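Putative oxidoreductase YfjR (Streptomyces aurantiacus, PDB 4OQZ) acts as an imine reductase of the S-selective Streptomyces type, probably using NADPH to reduce imines and aminate ketones. Local coordinates at residues Ala19-Arg24 with Glu149-Lys154; Asp216-Arg221 with Ala275-Ser280. One frame throughout, in Å; residues are numbered along the deposited sequence.

Contact 1: residues Ala19-Arg24 with Glu149-Lys154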
loop_
_atom_site.group_PDB
_atom_site.type_symbol
_atom_site.label_atom_id
_atom_site.label_comp_id
_atom_site.label_asym_id
_atom_site.label_seq_id
_atom_site.Cartn_x
_atom_site.Cartn_y
_atom_site.Cartn_z
ATOM N N ALA A 19 -16.682 19.478 -19.791
ATOM C CA ALA A 19 -15.806 19.554 -20.970
ATOM C C ALA A 19 -15.820 18.221 -21.760
ATOM O O ALA A 19 -15.831 18.251 -22.992
ATOM C CB ALA A 19 -14.378 19.902 -20.546
ATOM N N ALA A 20 -15.851 17.065 -21.050
ATOM C CA ALA A 20 -15.972 15.734 -21.656
ATOM C C ALA A 20 -17.346 15.633 -22.356
ATOM O O ALA A 20 -17.407 15.188 -23.507
ATOM C CB ALA A 20 -15.851 14.667 -20.589
ATOM N N TYR A 21 -18.429 16.137 -21.700
ATOM C CA TYR A 21 -19.746 16.170 -22.340
ATOM C C TYR A 21 -19.775 17.069 -23.579
ATOM O O TYR A 21 -20.289 16.649 -24.613
ATOM C CB TYR A 21 -20.873 16.506 -21.341
ATOM C CG TYR A 21 -21.276 15.337 -20.476
ATOM C CD1 TYR A 21 -21.961 14.248 -21.010
ATOM C CD2 TYR A 21 -20.992 15.321 -19.113
ATOM C CE1 TYR A 21 -22.325 13.155 -20.215
ATOM C CE2 TYR A 21 -21.358 14.242 -18.308
ATOM C CZ TYR A 21 -22.011 13.152 -18.866
ATOM O OH TYR A 21 -22.371 12.089 -18.067
ATOM N N LEU A 22 -19.173 18.276 -23.508
ATOM C CA LEU A 22 -19.093 19.177 -24.655
ATOM C C LEU A 22 -18.264 18.552 -25.801
ATOM O O LEU A 22 -18.664 18.654 -26.962
ATOM C CB LEU A 22 -18.501 20.543 -24.257
ATOM C CG LEU A 22 -19.328 21.445 -23.338
ATOM C CD1 LEU A 22 -18.471 22.580 -22.804
ATOM C CD2 LEU A 22 -20.560 21.985 -24.043
ATOM N N ASP A 23 -17.158 17.865 -25.463
ATOM C CA ASP A 23 -16.276 17.176 -26.429
ATOM C C ASP A 23 -17.014 16.083 -27.211
ATOM O O ASP A 23 -16.617 15.770 -28.334
ATOM C CB ASP A 23 -15.084 16.515 -25.704
ATOM C CG ASP A 23 -13.948 17.427 -25.276
ATOM O OD1 ASP A 23 -13.824 18.539 -25.850
ATOM O OD2 ASP A 23 -13.145 17.003 -24.400
ATOM N N ARG A 24 -18.042 15.465 -26.576
ATOM C CA ARG A 24 -18.850 14.404 -27.168
ATOM C C ARG A 24 -20.130 14.886 -27.865
ATOM O O ARG A 24 -20.919 14.061 -28.330
ATOM C CB ARG A 24 -19.114 13.301 -26.146
ATOM C CG ARG A 24 -18.109 12.174 -26.289
ATOM C CD ARG A 24 -17.550 11.735 -24.956
ATOM N NE ARG A 24 -16.264 11.055 -25.119
ATOM C CZ ARG A 24 -15.412 10.799 -24.129
ATOM N NH1 ARG A 24 -15.698 11.166 -22.884
ATOM N NH2 ARG A 24 -14.266 10.177 -24.376
ATOM N N GLU A 149 -20.624 6.812 -19.149
ATOM C CA GLU A 149 -19.371 6.384 -19.784
ATOM C C GLU A 149 -18.561 7.601 -20.299
ATOM O O GLU A 149 -17.366 7.464 -20.620
ATOM C CB GLU A 149 -19.619 5.385 -20.921
ATOM C CG GLU A 149 -19.999 4.001 -20.416
ATOM C CD GLU A 149 -20.318 2.990 -21.498
ATOM O OE1 GLU A 149 -20.545 3.383 -22.665
ATOM O OE2 GLU A 149 -20.338 1.786 -21.169
ATOM N N VAL A 150 -19.213 8.778 -20.352
ATOM C CA VAL A 150 -18.568 10.021 -20.767
ATOM C C VAL A 150 -17.661 10.455 -19.615
ATOM O O VAL A 150 -16.528 10.865 -19.887
ATOM C CB VAL A 150 -19.563 11.109 -21.234
ATOM C CG1 VAL A 150 -18.856 12.431 -21.549
ATOM C CG2 VAL A 150 -20.358 10.634 -22.441
ATOM N N ILE A 151 -18.128 10.303 -18.345
ATOM C CA ILE A 151 -17.365 10.615 -17.122
ATOM C C ILE A 151 -16.105 9.723 -17.047
ATOM O O ILE A 151 -15.000 10.260 -16.983
ATOM C CB ILE A 151 -18.240 10.549 -15.835
ATOM C CG1 ILE A 151 -19.280 11.703 -15.830
ATOM C CG2 ILE A 151 -17.380 10.589 -14.557
ATOM C CD1 ILE A 151 -20.618 11.324 -15.030
ATOM N N THR A 152 -16.274 8.387 -17.057
ATOM C CA THR A 152 -15.178 7.403 -17.084
ATOM C C THR A 152 -15.589 6.258 -18.014
ATOM O O THR A 152 -16.727 5.806 -17.938
ATOM C CB THR A 152 -14.853 6.866 -15.680
ATOM O OG1 THR A 152 -16.017 6.280 -15.113
ATOM C CG2 THR A 152 -14.270 7.912 -14.748
ATOM N N GLY A 153 -14.672 5.796 -18.871
ATOM C CA GLY A 153 -14.929 4.736 -19.853
ATOM C C GLY A 153 -15.542 3.467 -19.274
ATOM O O GLY A 153 -16.396 2.840 -19.909
ATOM N N LYS A 154 -15.137 3.118 -18.029
ATOM C CA LYS A 154 -15.657 1.973 -17.297
ATOM C C LYS A 154 -16.582 2.454 -16.175
ATOM O O LYS A 154 -16.325 3.491 -15.532
ATOM C CB LYS A 154 -14.523 1.101 -16.732
ATOM C CG LYS A 154 -13.510 0.593 -17.757
ATOM C CD LYS A 154 -12.222 0.144 -17.036
ATOM C CE LYS A 154 -11.149 -0.375 -17.967
ATOM N NZ LYS A 154 -9.852 -0.558 -17.258
#
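Val150 pushes its CG1 methyl over one face of the Tyr21 ring, a CH-pi contact in which CG1 stands 3.8 Å from the centroid of the Tyr21 ring and 19° off the ring normal, displaced toward the rim. CG1 lies anti to the backbone N of Val150 (chi1 175°), which carries this one methyl onto the ring and onto the backbone of helix 12-23, where it is 3.6 Å from Ala20 C. Val150 CB adds to the overlap, 3.6 Å from Tyr21 CE1. At the far end of the ring the phenol oxygen meets the tip of the next side chain, with Tyr21 OH 3.6 Å from Ile151 CD1. That oxygen is not left to apolar company, because it is hydrogen-bonded to Ala147 O one turn earlier in helix 138-151, and an edge-to-face pair with Tyr26 further confines the ring. A phenylalanine in place of Tyr21 would probably keep the ring packing but leave the carbonyl of Ala147 without its phenol partner. Arg24, just beyond the helix, sends its chain past Val150 in the opposite direction, its CD 3.7 Å from Val150 CG1. Its guanidinium brings NH1 to 3.1 Å from Val150 O, while NH2 is hydrogen-bonded to Gly126 O. Val150 is bordered by Ala20 and Tyr21 of the helix's last turn and by Arg24 just after it. The ends of helices 12-23 and 138-151 meet here, and Tyr21 and Ile151 both touch Ile63 of strand 61-64, in the helical layer over the parallel strands of a Rossmann fold.

Contact 2: residues Asp216-Arg221 with Ala275-Ser280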
loop_
_atom_site.group_PDB
_atom_site.type_symbol
_atom_site.label_atom_id
_atom_site.label_comp_id
_atom_site.label_asym_id
_atom_site.label_seq_id
_atom_site.Cartn_x
_atom_site.Cartn_y
_atom_site.Cartn_z
ATOM N N ASP A 216 -4.552 -12.197 -2.661
ATOM C CA ASP A 216 -5.291 -13.364 -3.165
ATOM C C ASP A 216 -5.060 -14.562 -2.269
ATOM O O ASP A 216 -6.021 -15.256 -1.953
ATOM C CB ASP A 216 -4.906 -13.712 -4.605
ATOM C CG ASP A 216 -5.461 -12.767 -5.645
ATOM O OD1 ASP A 216 -6.599 -12.283 -5.461
ATOM O OD2 ASP A 216 -4.794 -12.577 -6.685
ATOM N N PHE A 217 -3.788 -14.768 -1.840
ATOM C CA PHE A 217 -3.358 -15.823 -0.939
ATOM C C PHE A 217 -4.062 -15.648 0.392
ATOM O O PHE A 217 -4.610 -16.618 0.917
ATOM C CB PHE A 217 -1.830 -15.824 -0.739
ATOM C CG PHE A 217 -1.335 -16.930 0.176
ATOM C CD1 PHE A 217 -0.935 -16.650 1.479
ATOM C CD2 PHE A 217 -1.242 -18.241 -0.277
ATOM C CE1 PHE A 217 -0.449 -17.658 2.309
ATOM C CE2 PHE A 217 -0.784 -19.258 0.567
ATOM C CZ PHE A 217 -0.404 -18.966 1.858
ATOM N N TYR A 218 -4.070 -14.417 0.922
ATOM C CA TYR A 218 -4.737 -14.156 2.184
ATOM C C TYR A 218 -6.254 -14.118 2.150
ATOM O O TYR A 218 -6.863 -14.567 3.115
ATOM C CB TYR A 218 -4.104 -13.018 2.974
ATOM C CG TYR A 218 -2.773 -13.421 3.565
ATOM C CD1 TYR A 218 -1.577 -13.054 2.955
ATOM C CD2 TYR A 218 -2.705 -14.176 4.730
ATOM C CE1 TYR A 218 -0.347 -13.454 3.476
ATOM C CE2 TYR A 218 -1.482 -14.583 5.260
ATOM C CZ TYR A 218 -0.303 -14.210 4.634
ATOM O OH TYR A 218 0.909 -14.617 5.138
ATOM N N ALA A 219 -6.869 -13.632 1.052
ATOM C CA ALA A 219 -8.334 -13.570 0.899
ATOM C C ALA A 219 -8.979 -14.922 1.116
ATOM O O ALA A 219 -9.990 -14.995 1.811
ATOM C CB ALA A 219 -8.711 -13.066 -0.485
ATOM N N ALA A 220 -8.418 -15.988 0.497
ATOM C CA ALA A 220 -8.931 -17.358 0.568
ATOM C C ALA A 220 -8.909 -17.915 1.986
ATOM O O ALA A 220 -9.841 -18.608 2.388
ATOM C CB ALA A 220 -8.134 -18.269 -0.359
ATOM N N ARG A 221 -7.846 -17.599 2.743
ATOM C CA ARG A 221 -7.660 -18.081 4.109
ATOM C C ARG A 221 -8.595 -17.357 5.090
ATOM O O ARG A 221 -9.110 -18.010 5.991
ATOM C CB ARG A 221 -6.191 -17.920 4.535
ATOM C CG ARG A 221 -5.161 -18.543 3.586
ATOM C CD ARG A 221 -3.740 -18.077 3.884
ATOM N NE ARG A 221 -3.182 -18.765 5.044
ATOM C CZ ARG A 221 -3.200 -18.287 6.283
ATOM N NH1 ARG A 221 -3.738 -17.095 6.538
ATOM N NH2 ARG A 221 -2.684 -18.993 7.278
ATOM N N ALA A 275 -0.173 -14.824 18.296
ATOM C CA ALA A 275 0.976 -15.216 17.462
ATOM C C ALA A 275 0.700 -16.480 16.598
ATOM O O ALA A 275 1.353 -17.526 16.679
ATOM C CB ALA A 275 2.248 -15.341 18.283
ATOM N N ASP A 276 -0.329 -16.319 15.764
ATOM C CA ASP A 276 -0.776 -17.172 14.688
ATOM C C ASP A 276 -0.331 -16.340 13.454
ATOM O O ASP A 276 0.803 -15.872 13.456
ATOM C CB ASP A 276 -2.295 -17.356 14.756
ATOM C CG ASP A 276 -2.693 -18.426 15.734
ATOM O OD1 ASP A 276 -2.957 -18.081 16.897
ATOM O OD2 ASP A 276 -2.703 -19.625 15.338
ATOM N N SER A 277 -1.186 -16.134 12.440
ATOM C CA SER A 277 -0.808 -15.337 11.272
ATOM C C SER A 277 -1.016 -13.868 11.562
ATOM O O SER A 277 -1.923 -13.511 12.316
ATOM C CB SER A 277 -1.624 -15.721 10.041
ATOM O OG SER A 277 -1.292 -14.886 8.928
ATOM N N PHE A 278 -0.224 -13.007 10.901
ATOM C CA PHE A 278 -0.388 -11.558 11.031
ATOM C C PHE A 278 -1.787 -11.079 10.554
ATOM O O PHE A 278 -2.219 -9.982 10.885
ATOM C CB PHE A 278 0.807 -10.807 10.415
ATOM C CG PHE A 278 0.705 -10.443 8.956
ATOM C CD1 PHE A 278 0.746 -9.111 8.551
ATOM C CD2 PHE A 278 0.658 -11.430 7.978
ATOM C CE1 PHE A 278 0.696 -8.778 7.202
ATOM C CE2 PHE A 278 0.570 -11.098 6.630
ATOM C CZ PHE A 278 0.618 -9.773 6.241
ATOM N N SER A 279 -2.513 -11.948 9.853
ATOM C CA SER A 279 -3.894 -11.744 9.422
ATOM C C SER A 279 -4.844 -11.780 10.641
ATOM O O SER A 279 -5.933 -11.200 10.600
ATOM C CB SER A 279 -4.289 -12.843 8.443
ATOM O OG SER A 279 -5.583 -12.618 7.911
ATOM N N SER A 280 -4.429 -12.464 11.734
ATOM C CA SER A 280 -5.255 -12.592 12.935
ATOM C C SER A 280 -5.749 -11.261 13.505
ATOM O O SER A 280 -6.796 -11.244 14.128
ATOM C CB SER A 280 -4.561 -13.432 14.003
ATOM O OG SER A 280 -5.335 -13.463 15.189
#
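Tyr218 and Phe278 form a T-shaped pair that joins helix 211-224 to the loop before helix 282-285 in the all-helical C-terminal domain, of the kind found in 6-phosphogluconate dehydrogenase relatives. Among the aromatic contacts, Phe278 turns its edge to the face of Tyr218, with ring centroids 5.5 Å apart and planes at 89°. The touch is made by one corner of the phenyl ring: Phe278 CE2 lies 3.8 Å from Tyr218 CZ. With CG between its backbone N and carbonyl carbon (chi1 90°), Phe278 reaches Tyr218 with the end of its ring, although its CB does not point at the helix. The second subunit adds to the cluster, since its Trp184 meets both rings and its Trp177 packs edge-to-face with Phe278, making this aromatic group part of the dimer interface.

Polar ties run through a third residue and not directly across the pair. Asp232 accepts hydrogen bonds through OD1 from Tyr218 OH and Ser277 OG and through OD2 from Phe278 N, so one carboxylate fastens both the helix and the loop.

Looser packing fills in around these groups. The CB of Ser279 lies 4.3 Å from Tyr218 CD2, and Arg221 NH1 comes within 4.1 Å of Ser277 OG. The same serine oxygen rests 3.7 Å from Tyr218 CE2 and accepts a weak but nearly straight hydrogen bond from Ser279 N, 3.3 Å from N to OG with an N-H...O angle of 174°.

Overall arrangement
The two contacts illustrate how two domains of one chain each join distant parts of the sequence, by aliphatic-on-aromatic packing in one and an aromatic pair in the other. Contact 1 belongs to the N-terminal domain, whose Rossmann-type fold probably holds NADPH, and contact 2 to the C-terminal helical domain. They lie on opposite sides of the chain's centre, with their own centres 41 Å apart and their nearest atoms about 17 Å apart. No other chain of the assembly touches the segments of contact 1, whereas contact 2 also packs against tryptophans of the second subunit. Helix 12-23 begins within a glycine-rich pattern (Gly9, Gly11, Gly14), consistent with a dinucleotide-binding loop, and residues 19-23 form its far end.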